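SWD1-like protein (Myceliophthora thermophila, PDB 6E29) probably serves as a WD-repeat scaffold subunit of the COMPASS histone H3 methyltransferase complex, here represented by its beta-propeller domain. Local coordinates at residues B[25-30]-B[43-48]; B[105-110]-B[143-148]; B[182-187]-B[246-251]. All coordinates share one frame; numbering follows the deposited sequence. Where two conformers were deposited one is given.

Interaction 1. Residues B[25-30]-B[43-48]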
ATOM      1  N   SER B  25       2.412  19.927   8.185  1.00 34.97           N
ATOM      2  CA  SER B  25       1.195  20.208   8.937  1.00 43.87           C
ATOM      3  C   SER B  25       1.011  19.043   9.909  1.00 57.63           C
ATOM      4  O   SER B  25       0.620  17.954   9.501  1.00 43.91           O
ATOM      5  CB  SER B  25      -0.006  20.378   8.008  1.00 40.08           C
ATOM      6  OG  SER B  25      -1.191  20.523   8.778  1.00 43.19           O
ATOM      7  N   GLY B  26       1.327  19.257  11.178  1.00 39.46           N
ATOM      8  CA  GLY B  26       1.332  18.089  12.085  1.00 43.51           C
ATOM      9  C   GLY B  26       2.419  17.098  11.684  1.00 48.12           C
ATOM     10  O   GLY B  26       3.224  17.346  10.787  1.00 46.35           O
ATOM     11  N   HIS B  27       2.429  15.949  12.383  1.00 35.57           N
ATOM     12  CA  HIS B  27       3.402  14.883  12.119  1.00 37.62           C
ATOM     13  C   HIS B  27       2.824  13.961  11.040  1.00 39.11           C
ATOM     14  O   HIS B  27       1.930  13.161  11.316  1.00 36.83           O
ATOM     15  CB  HIS B  27       3.694  14.119  13.407  1.00 36.59           C
ATOM     16  CG  HIS B  27       4.885  13.221  13.333  1.00 36.19           C
ATOM     17  ND1 HIS B  27       4.886  12.020  12.648  1.00 51.16           N
ATOM     18  CD2 HIS B  27       6.120  13.345  13.876  1.00 44.73           C
ATOM     19  CE1 HIS B  27       6.069  11.442  12.781  1.00 35.68           C
ATOM     20  NE2 HIS B  27       6.837  12.228  13.517  1.00 52.71           N
ATOM     21  N   SER B  28       3.350  14.047   9.818  1.00 31.47           N
ATOM     22  CA  SER B  28       2.823  13.245   8.724  0.51 29.29           C
ATOM     23  C   SER B  28       3.255  11.789   8.881  1.00 39.01           C
ATOM     24  O   SER B  28       4.433  11.506   9.112  1.00 33.83           O
ATOM     25  CB  SER B  28       3.303  13.799   7.387  0.51 27.73           C
ATOM     26  OG  SER B  28       2.742  15.084   7.162  0.51 31.27           O
ATOM     27  N   THR B  29       2.304  10.868   8.733  1.00 33.99           N
ATOM     28  CA  THR B  29       2.618   9.447   8.773  1.00 35.46           C
ATOM     29  C   THR B  29       2.507   8.798   7.409  1.00 38.02           C
ATOM     30  O   THR B  29       3.020   7.697   7.231  1.00 34.61           O
ATOM     31  CB  THR B  29       1.689   8.675   9.725  1.00 35.14           C
ATOM     32  OG1 THR B  29       0.322   8.850   9.323  1.00 37.35           O
ATOM     33  CG2 THR B  29       1.850   9.140  11.125  1.00 41.33           C
ATOM     34  N   CYS B  30       1.876   9.463   6.452  1.00 26.83           N
ATOM     35  CA  CYS B  30       1.612   8.877   5.142  0.51 33.36           C
ATOM     36  C   CYS B  30       1.350  10.021   4.165  1.00 25.93           C
ATOM     37  O   CYS B  30       0.802  11.045   4.573  1.00 31.67           O
ATOM     38  CB  CYS B  30       0.422   7.913   5.267  0.51 45.49           C
ATOM     39  SG  CYS B  30      -0.419   7.291   3.790  0.51 32.92           S
ATOM     40  N   GLY B  43      -1.590  12.237   5.908  1.00 30.85           N
ATOM     41  CA  GLY B  43      -2.268  11.779   7.115  1.00 27.78           C
ATOM     42  C   GLY B  43      -1.294  11.992   8.254  1.00 38.00           C
ATOM     43  O   GLY B  43      -0.070  11.968   8.040  1.00 33.78           O
ATOM     44  N   ARG B  44      -1.829  12.243   9.452  1.00 40.63           N
ATOM     45  CA  ARG B  44      -1.028  12.665  10.597  1.00 36.38           C
ATOM     46  C   ARG B  44      -1.210  11.713  11.763  1.00 34.28           C
ATOM     47  O   ARG B  44      -2.165  10.925  11.823  1.00 39.60           O
ATOM     48  CB  ARG B  44      -1.379  14.106  11.038  1.00 38.10           C
ATOM     49  CG  ARG B  44      -1.826  14.957   9.851  1.00 38.23           C
ATOM     50  CD  ARG B  44      -1.881  16.430  10.079  1.00 35.51           C
ATOM     51  NE  ARG B  44      -2.270  16.821  11.407  1.00 42.96           N
ATOM     52  CZ  ARG B  44      -2.542  18.084  11.754  1.00 50.62           C
ATOM     53  NH1 ARG B  44      -2.490  19.052  10.842  1.00 37.90           N
ATOM     54  NH2 ARG B  44      -2.879  18.370  13.005  1.00 44.74           N
ATOM     55  N   VAL B  45      -0.270  11.824  12.707  1.00 50.54           N
ATOM     56  CA  VAL B  45      -0.310  11.016  13.922  1.00 38.31           C
ATOM     57  C   VAL B  45      -1.651  11.176  14.621  1.00 44.58           C
ATOM     58  O   VAL B  45      -2.195  10.210  15.172  1.00 44.29           O
ATOM     59  CB  VAL B  45       0.845  11.406  14.859  1.00 54.77           C
ATOM     60  CG1 VAL B  45       0.611  10.841  16.276  1.00 51.78           C
ATOM     61  CG2 VAL B  45       2.166  10.967  14.294  1.00 42.53           C
ATOM     62  N   ASP B  46      -2.204  12.405  14.620  1.00 39.44           N
ATOM     63  CA  ASP B  46      -3.436  12.663  15.369  1.00 41.44           C
ATOM     64  C   ASP B  46      -4.715  12.313  14.594  1.00 43.29           C
ATOM     65  O   ASP B  46      -5.808  12.678  15.038  1.00 48.96           O
ATOM     66  CB  ASP B  46      -3.503  14.125  15.824  1.00 47.34           C
ATOM     67  CG  ASP B  46      -3.548  15.108  14.663  1.00 46.49           C
ATOM     68  OD1 ASP B  46      -3.421  14.695  13.494  1.00 56.42           O
ATOM     69  OD2 ASP B  46      -3.738  16.314  14.921  1.00 52.97           O
ATOM     70  N   GLY B  47      -4.616  11.640  13.457  1.00 44.36           N
ATOM     71  CA  GLY B  47      -5.787  11.243  12.710  1.00 44.29           C
ATOM     72  C   GLY B  47      -6.287  12.268  11.719  1.00 39.67           C
ATOM     73  O   GLY B  47      -7.174  11.950  10.915  1.00 46.84           O
ATOM     74  N   THR B  48      -5.730  13.476  11.714  1.00 39.23           N
ATOM     75  CA  THR B  48      -6.153  14.456  10.724  1.00 39.42           C
ATOM     76  C   THR B  48      -5.580  14.122   9.343  1.00 39.57           C
ATOM     77  O   THR B  48      -4.467  13.608   9.216  1.00 40.46           O
ATOM     78  CB  THR B  48      -5.724  15.863  11.138  1.00 41.68           C
ATOM     79  OG1 THR B  48      -6.161  16.122  12.473  1.00 46.88           O
ATOM     80  CG2 THR B  48      -6.323  16.905  10.198  1.00 41.50           C
TER

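Interaction 2. Residues B[105-110]-B[143-148]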
ATOM      1  N   VAL B 105     -16.615   3.323   7.890  1.00 43.52           N
ATOM      2  CA  VAL B 105     -16.675   1.907   8.247  1.00 53.90           C
ATOM      3  C   VAL B 105     -15.708   1.651   9.399  1.00 47.75           C
ATOM      4  O   VAL B 105     -14.516   1.971   9.295  1.00 51.14           O
ATOM      5  CB  VAL B 105     -16.338   1.007   7.042  1.00 47.90           C
ATOM      6  CG1 VAL B 105     -16.487  -0.506   7.413  1.00 41.62           C
ATOM      7  CG2 VAL B 105     -17.199   1.384   5.829  1.00 42.17           C
ATOM      8  N   ARG B 106     -16.226   1.093  10.501  1.00 44.32           N
ATOM      9  CA  ARG B 106     -15.432   0.786  11.689  1.00 46.80           C
ATOM     10  C   ARG B 106     -15.213  -0.719  11.826  1.00 56.91           C
ATOM     11  O   ARG B 106     -16.170  -1.503  11.785  1.00 50.94           O
ATOM     12  CB  ARG B 106     -16.101   1.348  12.948  1.00 47.04           C
ATOM     13  CG  ARG B 106     -16.469   2.822  12.768  1.00 53.73           C
ATOM     14  CD  ARG B 106     -17.163   3.392  14.001  1.00 76.55           C
ATOM     15  NE  ARG B 106     -18.513   3.870  13.679  1.00 81.26           N
ATOM     16  CZ  ARG B 106     -18.762   5.033  13.089  1.00 81.75           C
ATOM     17  NH1 ARG B 106     -17.754   5.819  12.781  1.00 70.72           N
ATOM     18  NH2 ARG B 106     -20.016   5.416  12.824  1.00 75.02           N
ATOM     19  N   PHE B 107     -13.962  -1.116  12.013  1.00 41.62           N
ATOM     20  CA  PHE B 107     -13.612  -2.524  12.151  1.00 44.40           C
ATOM     21  C   PHE B 107     -13.337  -2.836  13.621  1.00 47.93           C
ATOM     22  O   PHE B 107     -13.575  -2.015  14.503  1.00 46.02           O
ATOM     23  CB  PHE B 107     -12.416  -2.871  11.258  1.00 46.89           C
ATOM     24  CG  PHE B 107     -12.702  -2.740   9.786  1.00 47.49           C
ATOM     25  CD1 PHE B 107     -12.389  -1.567   9.108  1.00 59.30           C
ATOM     26  CD2 PHE B 107     -13.329  -3.773   9.089  1.00 42.01           C
ATOM     27  CE1 PHE B 107     -12.676  -1.420   7.754  1.00 50.34           C
ATOM     28  CE2 PHE B 107     -13.617  -3.641   7.729  1.00 46.15           C
ATOM     29  CZ  PHE B 107     -13.278  -2.445   7.057  1.00 41.31           C
ATOM     30  N   ARG B 108     -12.803  -4.021  13.902  1.00 43.94           N
ATOM     31  CA  ARG B 108     -12.507  -4.416  15.277  1.00 63.44           C
ATOM     32  C   ARG B 108     -11.004  -4.481  15.546  1.00 57.27           C
ATOM     33  O   ARG B 108     -10.574  -5.118  16.516  1.00 49.07           O
ATOM     34  CB  ARG B 108     -13.171  -5.756  15.601  1.00 63.69           C
ATOM     35  CG  ARG B 108     -14.486  -6.030  14.861  1.00 58.24           C
ATOM     36  CD  ARG B 108     -14.977  -7.474  15.123  1.00 80.72           C
ATOM     37  NE  ARG B 108     -13.917  -8.464  14.856  1.00 86.44           N
ATOM     38  CZ  ARG B 108     -13.965  -9.423  13.923  1.00 79.79           C
ATOM     39  NH1 ARG B 108     -15.036  -9.566  13.148  1.00 77.28           N
ATOM     40  NH2 ARG B 108     -12.941 -10.261  13.769  1.00 60.49           N
ATOM     41  N   ALA B 109     -10.208  -3.791  14.737  1.00 44.05           N
ATOM     42  CA  ALA B 109      -8.764  -3.959  14.718  1.00 46.06           C
ATOM     43  C   ALA B 109      -8.152  -2.815  13.927  1.00 39.26           C
ATOM     44  O   ALA B 109      -8.809  -2.234  13.044  1.00 39.52           O
ATOM     45  CB  ALA B 109      -8.368  -5.311  14.100  1.00 46.63           C
ATOM     46  N   PRO B 110      -6.902  -2.461  14.215  1.00 56.93           N
ATOM     47  CA  PRO B 110      -6.192  -1.469  13.394  1.00 37.65           C
ATOM     48  C   PRO B 110      -6.164  -1.874  11.925  1.00 42.45           C
ATOM     49  O   PRO B 110      -6.065  -3.056  11.578  1.00 36.07           O
ATOM     50  CB  PRO B 110      -4.771  -1.466  13.981  1.00 39.06           C
ATOM     51  CG  PRO B 110      -4.961  -1.953  15.423  1.00 40.74           C
ATOM     52  CD  PRO B 110      -6.104  -2.935  15.367  1.00 53.37           C
ATOM     53  N   GLU B 143     -22.732  -0.211   5.335  1.00 61.62           N
ATOM     54  CA  GLU B 143     -21.965  -1.011   4.399  1.00 51.04           C
ATOM     55  C   GLU B 143     -22.435  -2.473   4.384  1.00 52.30           C
ATOM     56  O   GLU B 143     -23.186  -2.946   5.246  1.00 52.60           O
ATOM     57  CB  GLU B 143     -20.496  -0.952   4.773  1.00 49.02           C
ATOM     58  CG  GLU B 143     -20.144  -1.710   6.056  1.00 57.21           C
ATOM     59  CD  GLU B 143     -20.483  -0.961   7.340  1.00 61.15           C
ATOM     60  OE1 GLU B 143     -21.085   0.139   7.297  1.00 64.08           O
ATOM     61  OE2 GLU B 143     -20.117  -1.479   8.409  1.00 71.66           O
ATOM     62  N   VAL B 144     -21.956  -3.194   3.380  1.00 58.60           N
ATOM     63  CA  VAL B 144     -22.018  -4.647   3.362  1.00 57.43           C
ATOM     64  C   VAL B 144     -20.578  -5.145   3.343  1.00 49.90           C
ATOM     65  O   VAL B 144     -19.802  -4.777   2.455  1.00 47.78           O
ATOM     66  CB  VAL B 144     -22.803  -5.184   2.160  1.00 49.98           C
ATOM     67  CG1 VAL B 144     -23.078  -6.723   2.361  1.00 50.50           C
ATOM     68  CG2 VAL B 144     -24.066  -4.384   1.942  1.00 57.36           C
ATOM     69  N   ARG B 145     -20.220  -5.968   4.323  1.00 47.21           N
ATOM     70  CA  ARG B 145     -18.852  -6.435   4.443  1.00 42.63           C
ATOM     71  C   ARG B 145     -18.776  -7.884   3.970  1.00 47.16           C
ATOM     72  O   ARG B 145     -19.713  -8.658   4.155  1.00 55.51           O
ATOM     73  CB  ARG B 145     -18.363  -6.354   5.896  1.00 53.19           C
ATOM     74  CG  ARG B 145     -18.702  -5.082   6.622  1.00 61.85           C
ATOM     75  CD  ARG B 145     -17.980  -4.969   7.964  1.00 45.83           C
ATOM     76  NE  ARG B 145     -18.480  -3.801   8.693  1.00 74.36           N
ATOM     77  CZ  ARG B 145     -17.862  -3.239   9.728  1.00 50.22           C
ATOM     78  NH1 ARG B 145     -16.724  -3.747  10.167  1.00 58.55           N
ATOM     79  NH2 ARG B 145     -18.376  -2.176  10.319  1.00 56.40           N
ATOM     80  N   TYR B 146     -17.639  -8.251   3.382  1.00 39.77           N
ATOM     81  CA  TYR B 146     -17.390  -9.611   2.918  1.00 39.18           C
ATOM     82  C   TYR B 146     -16.037 -10.059   3.429  1.00 37.06           C
ATOM     83  O   TYR B 146     -15.047  -9.348   3.215  1.00 44.02           O
ATOM     84  CB  TYR B 146     -17.388  -9.672   1.404  1.00 39.39           C
ATOM     85  CG  TYR B 146     -18.720  -9.283   0.835  1.00 40.95           C
ATOM     86  CD1 TYR B 146     -18.969  -7.990   0.449  1.00 43.69           C
ATOM     87  CD2 TYR B 146     -19.732 -10.229   0.688  1.00 46.83           C
ATOM     88  CE1 TYR B 146     -20.181  -7.625  -0.075  1.00 43.64           C
ATOM     89  CE2 TYR B 146     -20.954  -9.876   0.180  1.00 45.72           C
ATOM     90  CZ  TYR B 146     -21.163  -8.562  -0.215  1.00 48.89           C
ATOM     91  OH  TYR B 146     -22.379  -8.160  -0.722  1.00 55.82           O
ATOM     92  N   VAL B 147     -15.977 -11.212   4.102  1.00 37.47           N
ATOM     93  CA  VAL B 147     -14.679 -11.678   4.611  1.00 35.69           C
ATOM     94  C   VAL B 147     -13.826 -12.165   3.442  1.00 45.32           C
ATOM     95  O   VAL B 147     -14.307 -12.884   2.552  1.00 43.02           O
ATOM     96  CB  VAL B 147     -14.848 -12.803   5.650  1.00 39.60           C
ATOM     97  CG1 VAL B 147     -13.447 -13.286   6.140  1.00 44.58           C
ATOM     98  CG2 VAL B 147     -15.672 -12.382   6.799  1.00 51.43           C
ATOM     99  N   LEU B 148     -12.619 -11.827   3.450  1.00 33.69           N
ATOM    100  CA  LEU B 148     -11.748 -12.360   2.400  1.00 31.77           C
ATOM    101  C   LEU B 148     -10.838 -13.445   2.964  1.00 30.84           C
ATOM    102  O   LEU B 148     -10.528 -13.449   4.165  1.00 31.38           O
ATOM    103  CB  LEU B 148     -10.884 -11.242   1.789  1.00 39.08           C
ATOM    104  CG  LEU B 148     -11.519 -10.224   0.852  1.00 42.34           C
ATOM    105  CD1 LEU B 148     -10.480  -9.148   0.543  1.00 31.65           C
ATOM    106  CD2 LEU B 148     -11.960 -10.914  -0.437  1.00 42.11           C
TER

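Interaction 3. Residues B[182-187]-B[246-251]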
ATOM      1  N   THR B 182      -5.884  -5.489  -8.679  1.00 28.27           N
ATOM      2  CA  THR B 182      -5.320  -5.422 -10.023  1.00 25.28           C
ATOM      3  C   THR B 182      -5.981  -4.258 -10.775  1.00 37.56           C
ATOM      4  O   THR B 182      -6.963  -3.680 -10.309  1.00 34.87           O
ATOM      5  CB  THR B 182      -5.528  -6.713 -10.796  1.00 38.68           C
ATOM      6  OG1 THR B 182      -6.941  -6.922 -10.992  1.00 32.65           O
ATOM      7  CG2 THR B 182      -4.863  -7.900 -10.054  1.00 27.43           C
ATOM      8  N   ALA B 183      -5.439  -3.930 -11.960  1.00 33.47           N
ATOM      9  CA  ALA B 183      -5.855  -2.714 -12.657  1.00 47.44           C
ATOM     10  C   ALA B 183      -7.319  -2.771 -13.047  1.00 39.56           C
ATOM     11  O   ALA B 183      -8.006  -1.734 -13.058  1.00 37.38           O
ATOM     12  CB  ALA B 183      -4.989  -2.475 -13.901  1.00 45.03           C
ATOM     13  N   SER B 184      -7.821  -3.963 -13.380  1.00 35.72           N
ATOM     14  CA  SER B 184      -9.211  -4.068 -13.816  1.00 44.45           C
ATOM     15  C   SER B 184     -10.177  -4.055 -12.652  1.00 34.96           C
ATOM     16  O   SER B 184     -11.377  -3.832 -12.864  1.00 44.81           O
ATOM     17  CB  SER B 184      -9.456  -5.364 -14.610  1.00 41.62           C
ATOM     18  OG  SER B 184      -9.322  -6.502 -13.743  1.00 42.87           O
ATOM     19  N   GLY B 185      -9.688  -4.384 -11.460  1.00 35.63           N
ATOM     20  CA  GLY B 185     -10.503  -4.555 -10.296  1.00 32.92           C
ATOM     21  C   GLY B 185     -11.062  -5.963 -10.127  1.00 34.88           C
ATOM     22  O   GLY B 185     -11.648  -6.246  -9.070  1.00 42.38           O
ATOM     23  N   ASP B 186     -10.838  -6.865 -11.093  1.00 37.43           N
ATOM     24  CA  ASP B 186     -11.406  -8.211 -10.982  1.00 39.83           C
ATOM     25  C   ASP B 186     -10.685  -9.113  -9.974  1.00 48.65           C
ATOM     26  O   ASP B 186     -11.253 -10.140  -9.566  1.00 36.85           O
ATOM     27  CB  ASP B 186     -11.418  -8.921 -12.347  1.00 43.17           C
ATOM     28  CG  ASP B 186     -12.258  -8.193 -13.392  1.00 64.89           C
ATOM     29  OD1 ASP B 186     -11.716  -7.943 -14.492  1.00 74.43           O
ATOM     30  OD2 ASP B 186     -13.437  -7.845 -13.119  1.00 44.70           O
ATOM     31  N   HIS B 187      -9.454  -8.780  -9.588  1.00 33.54           N
ATOM     32  CA  HIS B 187      -8.688  -9.584  -8.647  1.00 29.24           C
ATOM     33  C   HIS B 187      -8.065  -8.704  -7.584  1.00 34.82           C
ATOM     34  O   HIS B 187      -7.865  -7.496  -7.764  1.00 33.72           O
ATOM     35  CB  HIS B 187      -7.584 -10.373  -9.344  1.00 29.30           C
ATOM     36  CG  HIS B 187      -8.113 -11.380 -10.312  1.00 38.57           C
ATOM     37  ND1 HIS B 187      -8.463 -11.057 -11.612  1.00 40.16           N
ATOM     38  CD2 HIS B 187      -8.430 -12.683 -10.146  1.00 39.09           C
ATOM     39  CE1 HIS B 187      -8.945 -12.132 -12.210  1.00 49.41           C
ATOM     40  NE2 HIS B 187      -8.939 -13.131 -11.341  1.00 44.93           N
ATOM     41  N   ASN B 246      -1.353 -12.440 -16.836  1.00 55.21           N
ATOM     42  CA  ASN B 246      -2.532 -12.178 -17.640  1.00 60.39           C
ATOM     43  C   ASN B 246      -3.753 -12.708 -16.894  1.00 64.77           C
ATOM     44  O   ASN B 246      -4.059 -13.904 -16.962  1.00 60.35           O
ATOM     45  CB  ASN B 246      -2.341 -12.886 -18.980  1.00 51.08           C
ATOM     46  CG  ASN B 246      -3.203 -12.325 -20.079  1.00 45.66           C
ATOM     47  OD1 ASN B 246      -3.935 -11.341 -19.883  1.00 71.87           O
ATOM     48  ND2 ASN B 246      -3.074 -12.921 -21.288  1.00 46.92           N
ATOM     49  N   LEU B 247      -4.447 -11.843 -16.148  1.00 46.92           N
ATOM     50  CA  LEU B 247      -5.567 -12.297 -15.334  1.00 57.27           C
ATOM     51  C   LEU B 247      -6.902 -11.961 -15.978  1.00 57.28           C
ATOM     52  O   LEU B 247      -7.610 -12.862 -16.354  1.00 52.00           O
ATOM     53  CB  LEU B 247      -5.527 -11.699 -13.934  1.00 40.72           C
ATOM     54  CG  LEU B 247      -4.374 -12.278 -13.114  1.00 34.84           C
ATOM     55  CD1 LEU B 247      -4.184 -11.392 -11.863  1.00 37.81           C
ATOM     56  CD2 LEU B 247      -4.558 -13.749 -12.764  1.00 41.31           C
ATOM     57  N   SER B 248      -7.230 -10.675 -16.146  1.00 82.83           N
ATOM     58  CA  SER B 248      -8.576 -10.237 -16.526  1.00 86.96           C
ATOM     59  C   SER B 248      -9.056 -10.778 -17.878  1.00 89.04           C
ATOM     60  O   SER B 248     -10.230 -10.605 -18.250  1.00 79.43           O
ATOM     61  CB  SER B 248      -8.634  -8.703 -16.502  1.00 80.62           C
ATOM     62  OG  SER B 248      -7.554  -8.127 -17.221  1.00 84.69           O
ATOM     63  N   ALA B 249      -8.165 -11.466 -18.597  1.00 53.30           N
ATOM     64  CA  ALA B 249      -8.475 -12.086 -19.873  1.00 60.35           C
ATOM     65  C   ALA B 249      -9.451 -13.252 -19.698  1.00 61.36           C
ATOM     66  O   ALA B 249      -9.471 -13.938 -18.663  1.00 54.60           O
ATOM     67  CB  ALA B 249      -7.188 -12.575 -20.532  1.00 61.44           C
ATOM     68  N   ALA B 250     -10.247 -13.482 -20.755  1.00 67.40           N
ATOM     69  CA  ALA B 250     -11.236 -14.553 -20.777  1.00 75.44           C
ATOM     70  C   ALA B 250     -10.625 -15.951 -20.788  1.00 76.39           C
ATOM     71  O   ALA B 250     -11.317 -16.911 -20.443  1.00 87.67           O
ATOM     72  CB  ALA B 250     -12.141 -14.401 -22.003  1.00 83.93           C
ATOM     73  N   ASP B 251      -9.372 -16.102 -21.218  1.00113.53           N
ATOM     74  CA  ASP B 251      -8.760 -17.427 -21.217  1.00106.12           C
ATOM     75  C   ASP B 251      -8.569 -17.931 -19.795  1.00103.37           C
ATOM     76  O   ASP B 251      -8.741 -19.122 -19.525  1.00114.66           O
ATOM     77  CB  ASP B 251      -7.408 -17.410 -21.937  1.00108.43           C
ATOM     78  CG  ASP B 251      -7.497 -16.905 -23.366  1.00117.73           C
ATOM     79  OD1 ASP B 251      -6.883 -15.850 -23.650  1.00116.60           O
ATOM     80  OD2 ASP B 251      -8.153 -17.564 -24.205  1.00121.32           O
TER

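Interaction 1. Residues B[25-30]-B[43-48]
Gly-43 is bonded twice to the strand beginning at Ser-28: its N donates to Cys-30 O (3.0 Å, 167° at the hydrogen) and its O accepts from Thr-29 N at 2.7 Å. Because Thr-29 and Cys-30 both face this one glycine, the pairing slips by a residue, which defines a classic beta bulge. Arg-44 then pairs with Ser-28 in a non-hydrogen-bonded position, and its CA lies 3.1 Å from His-27 O, a CA-H...O contact. The arginine chain bends at chi3 (-34°), and its guanidinium is sandwiched between Gly-26 CA, over the centre of one face, and Thr-48 CB, toward the rim of the other. Val-45 N donates to His-27 O at 2.9 Å, just beyond the strand, while its CG2 sits 3.3 Å from His-27 ND1; NE2 of that ring bonds to Leu-334 O. Asp-46 takes Arg-44 side-on, OD1 from NE and OD2 from NH2 (2.9 Å), a salt bridge. Thr-48 N reaches Asp-46 OD1 from the face opposite to Arg-44 NE, forming an Asx turn. The type I turn Arg-44 to Gly-47 leads from strand 39-44 to 48-53, beside a bulged antiparallel hairpin in a WD-repeat propeller blade.

Interaction 2. Residues B[105-110]-B[143-148]
Arg-106 O is gripped end-on by both terminal nitrogens of Arg-145, NH2 at 2.7 Å and NH1 at 2.8 Å. The two donors approach from the same face of the carbonyl, NH2 tilted and NH1 higher above its plane, whereas the oxygen itself lies in the guanidinium plane. The bonds are bent, 141° and 136° at the hydrogens, as expected when two N-H groups converge on a single atom. Arg-145 gets there with a chain extended from CG to NE. On another side of the guanidinium, NE and NH2 both meet Glu-143 OE2, NH2 in a 2.7 Å salt bridge and NE on the anti lone pair. One face is covered by carbon: Val-105 CG1 stands 3.8 Å above its centre and also lies 3.9 Å from Glu-143 OE2. Phe-107 CD2 approaches NH1 obliquely to 3.6 Å, with ring and guanidinium planes 68° apart. Any cation-pi attraction is weak at most, since Arg-145 CZ is 5.1 Å from the centroid of the Phe-107 ring. That ring packs on Phe-124, Met-134 and Val-136 of the next sheet. Four of the five guanidinium N-H groups are therefore spent on two oxygens. Such a double grip should fix the guanidinium's rotation, and the carboxylate beside it probably offsets much of its charge where strand 100-106 meets the edge strand 144-147.

Interaction 3. Residues B[182-187]-B[246-251]
Leu-247 and His-187 make the closely packed half of this contact, by van der Waals contact of aliphatic carbons with an imidazole and a methyl. Leu-247 CB lies 3.8 Å from His-187 ND1 and nearly as close to CE1, while its CD1 is placed over one face of the ring. The two side chains cross obliquely. Leu-247 CG stands anti to its own carbonyl carbon (chi1 -70°) and CD1 anti to CA (chi2 166°); CD1 also meets Thr-182 CG2 at 4.0 Å, the side chains crossing at about a right angle. Thr-182 and His-187 are buried, whereas Asp-186 and Ser-248 on the other side are exposed, and few atoms touch there. Ser-248 presents its CB, rather than its hydroxyl, to Ser-184 OG (3.6 Å) and to Asp-186 OD1 (3.8 Å). Those two oxygens are occupied with each other: Ser-184 OG donates to Asp-186 OD1 at 2.9 Å, from above the carboxylate plane, and accepts from Asp-186 N at 3.1 Å, an ST turn with a 167° angle at the hydrogen. This polar network lies within 182-187 and does not join it to 246-251. In the propeller, the connection holding the type I turn Thr-182 to Gly-185 links strand 176-181 to strand 187-192. Segment 246-251 belongs to the loop between strands 239-243 and 261-265, and Ile-199 of strand 196-201 touches both His-187 and Leu-247.

The three contacts follow one another along the chain, and none touches another: nearest atoms are about 8 Å apart between interactions 2 and 3 and about 19 Å between interactions 1 and 3, which lie on opposite sides of the chain's centre. Interaction 1 holds two strands of one sheet, and its backbone bonds run through buried Ser-28, Cys-30 and Gly-43. Interaction 2 bridges neighbouring sheets, outermost strand to outermost strand, through a charged side chain on a carbonyl beside buried Val-105 and Phe-107. Interaction 3 brings together connecting segments of two further sheets; its buried side is van der Waals contact, while exposed Ser-248 and Asp-186 form its rim.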